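Local coordinates for imelysin-like protein (Psychrobacter arcticus, PDB 3PF0) that is of unknown function but, as an all-helical member of the imelysin-like (M75 peptidase) family, may be a metalloendopeptidase, at residues L127-Y132 with G197-D202; L214-K219 with S223-N228; A316-P319 with T324-K327. All blocks are in the same frame, centred on the assembly; numbering follows the deposited sequence.

The three contacts follow one another along a single chain built of helices and loops, without strands. Contact 1 joins the short helix 125-129 to the middle of the long helix 183-214, with its centre about 11 Å from the centre of the chain. The same long helix runs on to contact 2, where it ends and the chain turns into helix 225-250; the centres of contacts 1 and 2 are about 25 Å apart. Contact 3, in the loop between helices 298-316 and 327-351, lies on the opposite side of the chain's centre from both, its centre about 30 Å from that of contact 1 and about 40 Å from that of contact 2. None of the three touches another.

Contact 1 (L127-Y132 with G197-D202); sequences LYINYY and GTRLKD
A stacked cation-pi pair, Y128 with R199, joins the short helix 125-129 to the long helix 183-214. The guanidinium of R199 lies flat against one face of the tyrosine ring, the two planes only 4° apart and their centres 4.2 Å from each other. The overlap is off-centre: R199 CZ stands 35° from the ring normal, and NH2 comes down near the rim, 3.5 Å from Y128 CD1. What sits over the middle of the guanidinium is instead the first carbon of the side chain, with Y128 CB 3.5 Å from R199 CZ. R199 reaches across because its chain is extended from CG to NE (chi3 -176°), carrying the charged group well off its own helix. Its NH1 also hydrogen-bonds S125 OG, at the start of the short helix, which should help to fix the rotation of the guanidinium while its face serves the ring.

In this helical fold the polar pair has an apolar neighbour deeper in the interface. There I129 CD1 meets L200 CD2 at 4.0 Å, and I129 CG1 passes R199 CB at 4.2 Å. The short helix ends here, as N130 leaves helical geometry. W109 of helix 92-112 touches both I129 and L200, and L200 also packs on A70, A71 and S74 of helix 48-84.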
ATOM      1  N   LEU A 127       6.683  -8.151   3.860  1.00 29.60           N
ATOM      2  CA  LEU A 127       5.799  -9.198   4.372  1.00 28.95           C
ATOM      3  C   LEU A 127       5.727  -9.131   5.912  1.00 33.42           C
ATOM      4  O   LEU A 127       4.694  -9.469   6.484  1.00 31.93           O
ATOM      5  CB  LEU A 127       6.199 -10.584   3.867  1.00 28.87           C
ATOM      6  CG  LEU A 127       5.926 -10.841   2.363  1.00 31.83           C
ATOM      7  CD1 LEU A 127       6.472 -12.182   1.928  1.00 31.52           C
ATOM      8  CD2 LEU A 127       4.419 -10.697   2.004  1.00 29.19           C
ATOM      9  N   TYR A 128       6.785  -8.604   6.569  1.00 30.91           N
ATOM     10  CA  TYR A 128       6.793  -8.360   8.015  1.00 30.72           C
ATOM     11  C   TYR A 128       5.966  -7.122   8.308  1.00 33.33           C
ATOM     12  O   TYR A 128       5.478  -6.972   9.423  1.00 33.36           O
ATOM     13  CB  TYR A 128       8.232  -8.196   8.564  1.00 32.42           C
ATOM     14  CG  TYR A 128       8.984  -9.504   8.712  1.00 34.56           C
ATOM     15  CD1 TYR A 128       8.931 -10.232   9.898  1.00 36.86           C
ATOM     16  CD2 TYR A 128       9.761 -10.007   7.669  1.00 35.74           C
ATOM     17  CE1 TYR A 128       9.606 -11.448  10.034  1.00 38.97           C
ATOM     18  CE2 TYR A 128      10.457 -11.214   7.800  1.00 37.33           C
ATOM     19  CZ  TYR A 128      10.370 -11.933   8.982  1.00 46.05           C
ATOM     20  OH  TYR A 128      11.040 -13.123   9.114  1.00 48.98           O
ATOM     21  N   ILE A 129       5.805  -6.235   7.302  1.00 29.64           N
ATOM     22  CA  ILE A 129       5.020  -5.001   7.399  1.00 28.90           C
ATOM     23  C   ILE A 129       3.536  -5.280   7.064  1.00 33.15           C
ATOM     24  O   ILE A 129       2.644  -4.809   7.780  1.00 33.42           O
ATOM     25  CB  ILE A 129       5.627  -3.882   6.494  1.00 31.41           C
ATOM     26  CG1 ILE A 129       6.985  -3.413   7.047  1.00 31.78           C
ATOM     27  CG2 ILE A 129       4.665  -2.690   6.344  1.00 30.36           C
ATOM     28  CD1 ILE A 129       7.867  -2.705   6.051  1.00 35.50           C
ATOM     29  N   ASN A 130       3.275  -5.996   5.958  1.00 29.79           N
ATOM     30  CA  ASN A 130       1.917  -6.326   5.533  1.00 29.17           C
ATOM     31  C   ASN A 130       1.894  -7.688   4.842  1.00 32.00           C
ATOM     32  O   ASN A 130       2.114  -7.782   3.629  1.00 31.20           O
ATOM     33  CB  ASN A 130       1.331  -5.230   4.620  1.00 30.22           C
ATOM     34  CG  ASN A 130      -0.151  -5.400   4.338  1.00 40.96           C
ATOM     35  OD1 ASN A 130      -0.916  -5.867   5.177  1.00 33.85           O
ATOM     36  ND2 ASN A 130      -0.592  -5.031   3.149  1.00 30.69           N
ATOM     37  N   TYR A 131       1.642  -8.752   5.627  1.00 28.30           N
ATOM     38  CA  TYR A 131       1.597 -10.109   5.088  1.00 28.01           C
ATOM     39  C   TYR A 131       0.273 -10.281   4.350  1.00 32.37           C
ATOM     40  O   TYR A 131      -0.760 -10.571   4.955  1.00 32.49           O
ATOM     41  CB  TYR A 131       1.805 -11.186   6.175  1.00 28.53           C
ATOM     42  CG  TYR A 131       2.234 -12.504   5.569  1.00 29.31           C
ATOM     43  CD1 TYR A 131       1.298 -13.378   5.018  1.00 30.79           C
ATOM     44  CD2 TYR A 131       3.581 -12.825   5.438  1.00 30.25           C
ATOM     45  CE1 TYR A 131       1.694 -14.550   4.375  1.00 30.97           C
ATOM     46  CE2 TYR A 131       3.987 -14.008   4.822  1.00 31.74           C
ATOM     47  CZ  TYR A 131       3.041 -14.866   4.289  1.00 33.88           C
ATOM     48  OH  TYR A 131       3.455 -16.029   3.683  1.00 35.50           O
ATOM     49  N   TYR A 132       0.309 -10.039   3.038  1.00 29.52           N
ATOM     50  CA  TYR A 132      -0.873 -10.065   2.172  1.00 29.52           C
ATOM     51  C   TYR A 132      -0.473 -10.421   0.729  1.00 35.41           C
ATOM     52  O   TYR A 132       0.522  -9.897   0.252  1.00 36.61           O
ATOM     53  CB  TYR A 132      -1.572  -8.676   2.204  1.00 29.25           C
ATOM     54  CG  TYR A 132      -2.889  -8.619   1.461  1.00 29.54           C
ATOM     55  CD1 TYR A 132      -4.084  -8.951   2.093  1.00 30.88           C
ATOM     56  CD2 TYR A 132      -2.938  -8.270   0.115  1.00 30.00           C
ATOM     57  CE1 TYR A 132      -5.292  -8.936   1.407  1.00 30.72           C
ATOM     58  CE2 TYR A 132      -4.145  -8.242  -0.579  1.00 31.31           C
ATOM     59  CZ  TYR A 132      -5.319  -8.580   0.071  1.00 35.46           C
ATOM     60  OH  TYR A 132      -6.511  -8.579  -0.603  1.00 36.31           O
ATOM     61  N   GLY A 197       7.289   0.309  13.271  1.00 31.38           N
ATOM     62  CA  GLY A 197       7.932   1.624  13.240  1.00 31.96           C
ATOM     63  C   GLY A 197       9.401   1.568  12.867  1.00 36.58           C
ATOM     64  O   GLY A 197       9.845   2.304  11.980  1.00 36.73           O
ATOM     65  N   THR A 198      10.144   0.633  13.484  1.00 33.07           N
ATOM     66  CA  THR A 198      11.575   0.415  13.231  1.00 32.84           C
ATOM     67  C   THR A 198      11.819   0.024  11.761  1.00 36.28           C
ATOM     68  O   THR A 198      12.732   0.557  11.143  1.00 35.66           O
ATOM     69  CB  THR A 198      12.126  -0.657  14.187  1.00 39.08           C
ATOM     70  OG1 THR A 198      11.946  -0.213  15.531  1.00 38.93           O
ATOM     71  CG2 THR A 198      13.611  -0.979  13.936  1.00 37.97           C
ATOM     72  N   ARG A 199      11.001  -0.892  11.209  1.00 32.54           N
ATOM     73  CA  ARG A 199      11.149  -1.359   9.829  1.00 31.91           C
ATOM     74  C   ARG A 199      10.863  -0.242   8.823  1.00 35.66           C
ATOM     75  O   ARG A 199      11.600  -0.101   7.851  1.00 35.18           O
ATOM     76  CB  ARG A 199      10.240  -2.568   9.556  1.00 29.77           C
ATOM     77  CG  ARG A 199      10.729  -3.840  10.231  1.00 37.53           C
ATOM     78  CD  ARG A 199       9.767  -5.000  10.020  1.00 35.98           C
ATOM     79  NE  ARG A 199      10.211  -6.191  10.751  1.00 36.21           N
ATOM     80  CZ  ARG A 199      11.090  -7.075  10.288  1.00 45.72           C
ATOM     81  NH1 ARG A 199      11.617  -6.929   9.076  1.00 36.41           N
ATOM     82  NH2 ARG A 199      11.435  -8.121  11.022  1.00 33.24           N
ATOM     83  N   LEU A 200       9.808   0.551   9.067  1.00 32.70           N
ATOM     84  CA  LEU A 200       9.401   1.657   8.199  1.00 33.00           C
ATOM     85  C   LEU A 200      10.420   2.797   8.189  1.00 39.56           C
ATOM     86  O   LEU A 200      10.666   3.378   7.126  1.00 40.52           O
ATOM     87  CB  LEU A 200       8.012   2.190   8.606  1.00 32.15           C
ATOM     88  CG  LEU A 200       6.842   1.214   8.411  1.00 35.06           C
ATOM     89  CD1 LEU A 200       5.588   1.709   9.108  1.00 34.44           C
ATOM     90  CD2 LEU A 200       6.568   0.979   6.961  1.00 36.62           C
ATOM     91  N   LYS A 201      11.017   3.115   9.355  1.00 36.85           N
ATOM     92  CA  LYS A 201      12.027   4.173   9.443  1.00 37.49           C
ATOM     93  C   LYS A 201      13.301   3.739   8.745  1.00 40.90           C
ATOM     94  O   LYS A 201      13.956   4.563   8.109  1.00 40.72           O
ATOM     95  CB  LYS A 201      12.309   4.562  10.896  1.00 41.07           C
ATOM     96  CG  LYS A 201      11.459   5.744  11.346  1.00 59.89           C
ATOM     97  CD  LYS A 201      11.446   5.904  12.860  1.00 71.52           C
ATOM     98  CE  LYS A 201      10.199   5.320  13.476  1.00 76.28           C
ATOM     99  NZ  LYS A 201      10.473   4.675  14.790  1.00 81.60           N
ATOM    100  N   ASP A 202      13.621   2.440   8.810  1.00 37.28           N
ATOM    101  CA  ASP A 202      14.803   1.895   8.151  1.00 37.77           C
ATOM    102  C   ASP A 202      14.662   1.992   6.631  1.00 39.90           C
ATOM    103  O   ASP A 202      15.646   2.293   5.967  1.00 39.34           O
ATOM    104  CB  ASP A 202      15.056   0.447   8.594  1.00 40.99           C
ATOM    105  CG  ASP A 202      15.659   0.298   9.988  1.00 62.92           C
ATOM    106  OD1 ASP A 202      15.610   1.287  10.778  1.00 64.59           O
ATOM    107  OD2 ASP A 202      16.166  -0.807  10.300  1.00 74.96           O
TER

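Contact 2 (L214-K219 with S223-N228); sequences LLAIDK and SDQGLN
A Schellman motif closes helix 183-214 here, and the turn beyond it leads the chain into helix 225-250. A216, with its positive phi, is the C-prime residue of the motif; its N bonds to K213 O, and I217 N reaches back to I212 O. At this bend the backbones come very close: L215 O lies 3.1 Å from G226 CA, a CA-H...O contact in the first turn of the second helix. A side chain on G226 would point toward the bend, its CB colliding with L215 O.

The methyl of A216 rests against Q225, with CB 3.8 Å from NE2. Q225 CG is anti to the backbone N (chi1 -169°) and the chain stays extended, which lays the amide alongside that methyl. The same NE2 donates to a water that in turn donates to L214 O. A second water accepts from G226 N and donates to A216 O and, over a longer 3.3 Å, to S223 O. D224, at the N-cap position of the second helix, forms a salt bridge with R355. The one direct hydrogen bond across the contact runs from S223 N to K219 O, 3.0 Å long, with an N-H...O angle of 157°.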
ATOM      1  N   LEU A 214      18.899   3.552  -6.502  1.00 41.03           N
ATOM      2  CA  LEU A 214      17.645   2.781  -6.570  1.00 39.92           C
ATOM      3  C   LEU A 214      16.798   3.108  -7.813  1.00 46.13           C
ATOM      4  O   LEU A 214      16.194   2.193  -8.378  1.00 46.13           O
ATOM      5  CB  LEU A 214      16.792   2.966  -5.303  1.00 38.02           C
ATOM      6  CG  LEU A 214      17.336   2.314  -4.037  1.00 40.90           C
ATOM      7  CD1 LEU A 214      16.762   2.965  -2.803  1.00 38.97           C
ATOM      8  CD2 LEU A 214      17.150   0.792  -4.055  1.00 42.13           C
ATOM      9  N   LEU A 215      16.775   4.389  -8.248  1.00 43.71           N
ATOM     10  CA  LEU A 215      15.993   4.805  -9.417  1.00 44.32           C
ATOM     11  C   LEU A 215      16.869   5.103 -10.653  1.00 49.72           C
ATOM     12  O   LEU A 215      16.367   5.689 -11.615  1.00 50.23           O
ATOM     13  CB  LEU A 215      15.125   6.034  -9.077  1.00 43.88           C
ATOM     14  CG  LEU A 215      13.865   5.795  -8.237  1.00 47.40           C
ATOM     15  CD1 LEU A 215      13.226   7.119  -7.853  1.00 47.28           C
ATOM     16  CD2 LEU A 215      12.838   4.921  -8.979  1.00 48.91           C
ATOM     17  N   ALA A 216      18.160   4.674 -10.641  1.00 46.48           N
ATOM     18  CA  ALA A 216      19.158   4.877 -11.712  1.00 47.36           C
ATOM     19  C   ALA A 216      19.079   6.321 -12.271  1.00 50.49           C
ATOM     20  O   ALA A 216      19.050   6.545 -13.485  1.00 50.76           O
ATOM     21  CB  ALA A 216      18.969   3.844 -12.818  1.00 48.67           C
ATOM     22  N   ILE A 217      19.005   7.291 -11.342  1.00 46.04           N
ATOM     23  CA  ILE A 217      18.843   8.722 -11.598  1.00 45.95           C
ATOM     24  C   ILE A 217      20.057   9.296 -12.361  1.00 51.61           C
ATOM     25  O   ILE A 217      19.850  10.150 -13.225  1.00 52.07           O
ATOM     26  CB  ILE A 217      18.553   9.453 -10.253  1.00 47.24           C
ATOM     27  CG1 ILE A 217      17.137   9.085  -9.754  1.00 45.84           C
ATOM     28  CG2 ILE A 217      18.726  10.978 -10.344  1.00 47.76           C
ATOM     29  CD1 ILE A 217      16.791   9.435  -8.300  1.00 49.60           C
ATOM     30  N   ASP A 218      21.285   8.803 -12.063  1.00 49.77           N
ATOM     31  CA  ASP A 218      22.536   9.256 -12.682  0.50 51.71           C
ATOM     32  C   ASP A 218      22.837   8.531 -14.013  1.00 57.76           C
ATOM     33  O   ASP A 218      23.789   8.900 -14.713  1.00 60.26           O
ATOM     34  CB  ASP A 218      23.713   9.062 -11.696  0.50 53.47           C
ATOM     35  CG  ASP A 218      24.008   7.626 -11.281  0.50 61.83           C
ATOM     36  OD1 ASP A 218      23.057   6.812 -11.218  0.50 61.36           O
ATOM     37  OD2 ASP A 218      25.184   7.325 -10.981  0.50 67.89           O
ATOM     38  N   LYS A 219      22.039   7.509 -14.369  1.00 53.81           N
ATOM     39  CA  LYS A 219      22.267   6.719 -15.583  1.00 54.62           C
ATOM     40  C   LYS A 219      21.170   6.904 -16.660  1.00 57.64           C
ATOM     41  O   LYS A 219      21.062   6.057 -17.551  1.00 57.21           O
ATOM     42  CB  LYS A 219      22.386   5.223 -15.209  1.00 56.92           C
ATOM     43  CG  LYS A 219      23.538   4.883 -14.266  1.00 73.66           C
ATOM     44  CD  LYS A 219      23.577   3.392 -13.949  1.00 85.45           C
ATOM     45  CE  LYS A 219      24.816   3.009 -13.176  1.00100.05           C
ATOM     46  NZ  LYS A 219      25.031   1.538 -13.168  1.00110.56           N
ATOM     47  N   SER A 223      20.418   4.442 -20.053  1.00 66.30           N
ATOM     48  CA  SER A 223      19.276   3.531 -19.926  1.00 64.96           C
ATOM     49  C   SER A 223      18.084   4.186 -19.241  1.00 66.39           C
ATOM     50  O   SER A 223      18.258   5.080 -18.410  1.00 65.35           O
ATOM     51  CB  SER A 223      19.666   2.267 -19.158  1.00 68.56           C
ATOM     52  OG  SER A 223      19.875   2.512 -17.776  1.00 77.49           O
ATOM     53  N   ASP A 224      16.872   3.686 -19.559  1.00 61.72           N
ATOM     54  CA  ASP A 224      15.607   4.133 -18.973  1.00 59.56           C
ATOM     55  C   ASP A 224      15.167   3.166 -17.846  1.00 60.52           C
ATOM     56  O   ASP A 224      13.966   3.001 -17.605  1.00 59.76           O
ATOM     57  CB  ASP A 224      14.517   4.273 -20.064  1.00 61.93           C
ATOM     58  CG  ASP A 224      14.275   3.059 -20.964  1.00 70.37           C
ATOM     59  OD1 ASP A 224      14.826   1.969 -20.666  1.00 69.04           O
ATOM     60  OD2 ASP A 224      13.535   3.202 -21.965  1.00 77.44           O
ATOM     61  N   GLN A 225      16.157   2.542 -17.160  1.00 55.25           N
ATOM     62  CA  GLN A 225      15.990   1.570 -16.064  1.00 52.96           C
ATOM     63  C   GLN A 225      15.068   2.098 -14.949  1.00 52.65           C
ATOM     64  O   GLN A 225      14.188   1.367 -14.487  1.00 50.20           O
ATOM     65  CB  GLN A 225      17.360   1.189 -15.470  1.00 54.49           C
ATOM     66  CG  GLN A 225      17.316  -0.001 -14.506  1.00 73.30           C
ATOM     67  CD  GLN A 225      18.552  -0.094 -13.641  1.00 92.33           C
ATOM     68  OE1 GLN A 225      19.651  -0.419 -14.110  1.00 89.31           O
ATOM     69  NE2 GLN A 225      18.390   0.157 -12.346  1.00 78.12           N
ATOM     70  N   GLY A 226      15.285   3.349 -14.545  1.00 48.30           N
ATOM     71  CA  GLY A 226      14.525   4.009 -13.492  1.00 46.15           C
ATOM     72  C   GLY A 226      13.070   4.245 -13.834  1.00 47.72           C
ATOM     73  O   GLY A 226      12.182   3.846 -13.071  1.00 45.22           O
ATOM     74  N   LEU A 227      12.826   4.898 -14.986  1.00 44.13           N
ATOM     75  CA  LEU A 227      11.489   5.209 -15.480  1.00 43.72           C
ATOM     76  C   LEU A 227      10.696   3.917 -15.735  1.00 47.68           C
ATOM     77  O   LEU A 227       9.514   3.846 -15.382  1.00 46.31           O
ATOM     78  CB  LEU A 227      11.593   6.053 -16.757  1.00 45.37           C
ATOM     79  CG  LEU A 227      10.349   6.850 -17.158  1.00 50.42           C
ATOM     80  CD1 LEU A 227      10.257   8.160 -16.374  1.00 50.24           C
ATOM     81  CD2 LEU A 227      10.351   7.136 -18.652  1.00 52.40           C
ATOM     82  N   ASN A 228      11.366   2.879 -16.282  1.00 44.69           N
ATOM     83  CA  ASN A 228      10.731   1.592 -16.564  1.00 44.33           C
ATOM     84  C   ASN A 228      10.277   0.900 -15.269  1.00 45.74           C
ATOM     85  O   ASN A 228       9.138   0.436 -15.205  1.00 45.12           O
ATOM     86  CB  ASN A 228      11.654   0.669 -17.368  1.00 45.48           C
ATOM     87  CG  ASN A 228      10.918  -0.490 -17.999  1.00 69.30           C
ATOM     88  OD1 ASN A 228      10.159  -0.324 -18.958  1.00 61.64           O
ATOM     89  ND2 ASN A 228      11.096  -1.686 -17.457  1.00 61.81           N
TER
HETATM   90  O   HOH W   1      15.793   1.312 -10.915  1.00 48.61           O
HETATM   91  O   HOH W   2      17.188   5.430 -15.347  0.50 25.36           O

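Contact 3 (A316-P319 with T324-K327)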
ATOM      1  N   ALA A 316     -16.848   5.431  -3.951  1.00 44.71           N
ATOM      2  CA  ALA A 316     -17.468   6.306  -2.949  1.00 45.48           C
ATOM      3  C   ALA A 316     -18.940   5.957  -2.648  1.00 50.10           C
ATOM      4  O   ALA A 316     -19.416   6.258  -1.549  1.00 50.26           O
ATOM      5  CB  ALA A 316     -17.372   7.761  -3.395  1.00 46.95           C
ATOM      6  N   GLN A 317     -19.657   5.346  -3.605  1.00 46.80           N
ATOM      7  CA  GLN A 317     -21.070   4.995  -3.408  1.00 47.40           C
ATOM      8  C   GLN A 317     -21.233   3.522  -2.954  1.00 49.27           C
ATOM      9  O   GLN A 317     -22.355   3.057  -2.742  1.00 49.81           O
ATOM     10  CB  GLN A 317     -21.920   5.326  -4.657  1.00 50.79           C
ATOM     11  CG  GLN A 317     -21.578   4.581  -5.960  1.00 74.97           C
ATOM     12  CD  GLN A 317     -22.252   5.173  -7.193  1.00 98.56           C
ATOM     13  OE1 GLN A 317     -21.647   5.290  -8.267  1.00 94.12           O
ATOM     14  NE2 GLN A 317     -23.520   5.561  -7.084  1.00 91.94           N
HETATM   15  N   MSE A 318     -20.103   2.823  -2.727  1.00 43.29           N
HETATM   16  CA  MSE A 318     -20.079   1.433  -2.251  1.00 41.07           C
HETATM   17  C   MSE A 318     -19.953   1.400  -0.702  1.00 45.14           C
HETATM   18  O   MSE A 318     -19.571   2.422  -0.128  1.00 43.98           O
HETATM   19  CB  MSE A 318     -18.921   0.668  -2.915  1.00 41.09           C
HETATM   20  CG  MSE A 318     -19.146   0.408  -4.393  1.00 46.63           C
HETATM   21 SE   MSE A 318     -17.634  -0.486  -5.259  0.75 50.93          SE
HETATM   22  CE  MSE A 318     -17.898  -2.317  -4.666  1.00 47.38           C
ATOM     23  N   PRO A 319     -20.261   0.277   0.002  1.00 42.71           N
ATOM     24  CA  PRO A 319     -20.149   0.281   1.478  1.00 41.89           C
ATOM     25  C   PRO A 319     -18.697   0.249   1.983  1.00 44.11           C
ATOM     26  O   PRO A 319     -17.775   0.028   1.193  1.00 42.23           O
ATOM     27  CB  PRO A 319     -20.904  -0.992   1.893  1.00 43.91           C
ATOM     28  CG  PRO A 319     -21.626  -1.465   0.660  1.00 49.06           C
ATOM     29  CD  PRO A 319     -20.771  -1.022  -0.475  1.00 44.35           C
ATOM     30  N   THR A 324     -19.833  -6.526   1.252  1.00 41.25           N
ATOM     31  CA  THR A 324     -21.276  -6.350   1.493  1.00 42.63           C
ATOM     32  C   THR A 324     -21.963  -5.642   0.310  1.00 48.62           C
ATOM     33  O   THR A 324     -23.169  -5.405   0.367  1.00 50.22           O
ATOM     34  CB  THR A 324     -21.549  -5.601   2.824  1.00 45.11           C
ATOM     35  OG1 THR A 324     -21.249  -4.219   2.667  1.00 44.99           O
ATOM     36  CG2 THR A 324     -20.770  -6.170   4.013  1.00 39.93           C
ATOM     37  N   ALA A 325     -21.207  -5.298  -0.750  1.00 45.02           N
ATOM     38  CA  ALA A 325     -21.764  -4.639  -1.929  1.00 45.93           C
ATOM     39  C   ALA A 325     -22.441  -5.649  -2.846  1.00 53.96           C
ATOM     40  O   ALA A 325     -22.227  -6.856  -2.681  1.00 53.05           O
ATOM     41  CB  ALA A 325     -20.667  -3.919  -2.686  1.00 45.76           C
ATOM     42  N   ASP A 326     -23.257  -5.147  -3.818  1.00 54.27           N
ATOM     43  CA  ASP A 326     -23.936  -5.986  -4.811  0.50 55.75           C
ATOM     44  C   ASP A 326     -22.894  -6.595  -5.740  1.00 58.96           C
ATOM     45  O   ASP A 326     -21.863  -5.962  -5.991  1.00 57.35           O
ATOM     46  CB  ASP A 326     -24.972  -5.179  -5.621  0.50 59.03           C
ATOM     47  CG  ASP A 326     -26.080  -4.558  -4.795  0.50 70.05           C
ATOM     48  OD1 ASP A 326     -26.897  -5.316  -4.229  0.50 71.10           O
ATOM     49  OD2 ASP A 326     -26.159  -3.312  -4.752  0.50 76.63           O
ATOM     50  N   LYS A 327     -23.145  -7.826  -6.234  1.00 55.58           N
ATOM     51  CA  LYS A 327     -22.227  -8.530  -7.132  1.00 54.83           C
ATOM     52  C   LYS A 327     -21.952  -7.735  -8.409  1.00 58.40           C
ATOM     53  O   LYS A 327     -20.809  -7.703  -8.855  1.00 57.89           O
ATOM     54  CB  LYS A 327     -22.760  -9.925  -7.481  1.00 58.79           C
ATOM     55  CG  LYS A 327     -22.194 -11.027  -6.595  1.00 74.21           C
ATOM     56  CD  LYS A 327     -20.772 -11.436  -6.997  1.00 81.58           C
ATOM     57  CE  LYS A 327     -20.110 -12.309  -5.958  1.00 86.89           C
ATOM     58  NZ  LYS A 327     -19.581 -11.517  -4.815  1.00 85.35           N
TER
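P319 and A325 carry this contact, which brings together the two ends of the loop connecting helices 298-316 and 327-351; T324 and the selenomethionine at M318 complete it. The meeting is one of apolar carbons, with no hydrogen bond between the two segments. The methyl of A325 points at the P319 ring, its CB 3.6 Å from P319 CD. It also receives the end of the M318 side chain, whose CE comes to 3.8 Å from A325 CB. That side chain is extended through chi2 and then turns about its CG-SE bond (chi3 78°), which brings CE over toward the alanine; M318 is buried and also touches T329 and L333 of helix 327-351, so the loop is packed against the helix it leads into.

T324 OG1 sits between the backbone N and the carbonyl carbon (chi1 74°), which lays it beside the proline ring, 3.3 Å from P319 CB, yet the polar partner of that oxygen is D321 O, within the same loop. A glycine in place of P319 would probably leave the A325 methyl and the T324 hydroxyl without the ring they lie against, and would be likely to let the loop flex more at this point. The A325 side chain also touches Q330, while the M318 carbonyl just before the proline is held from elsewhere, through a hydrogen bond from R269 NH1.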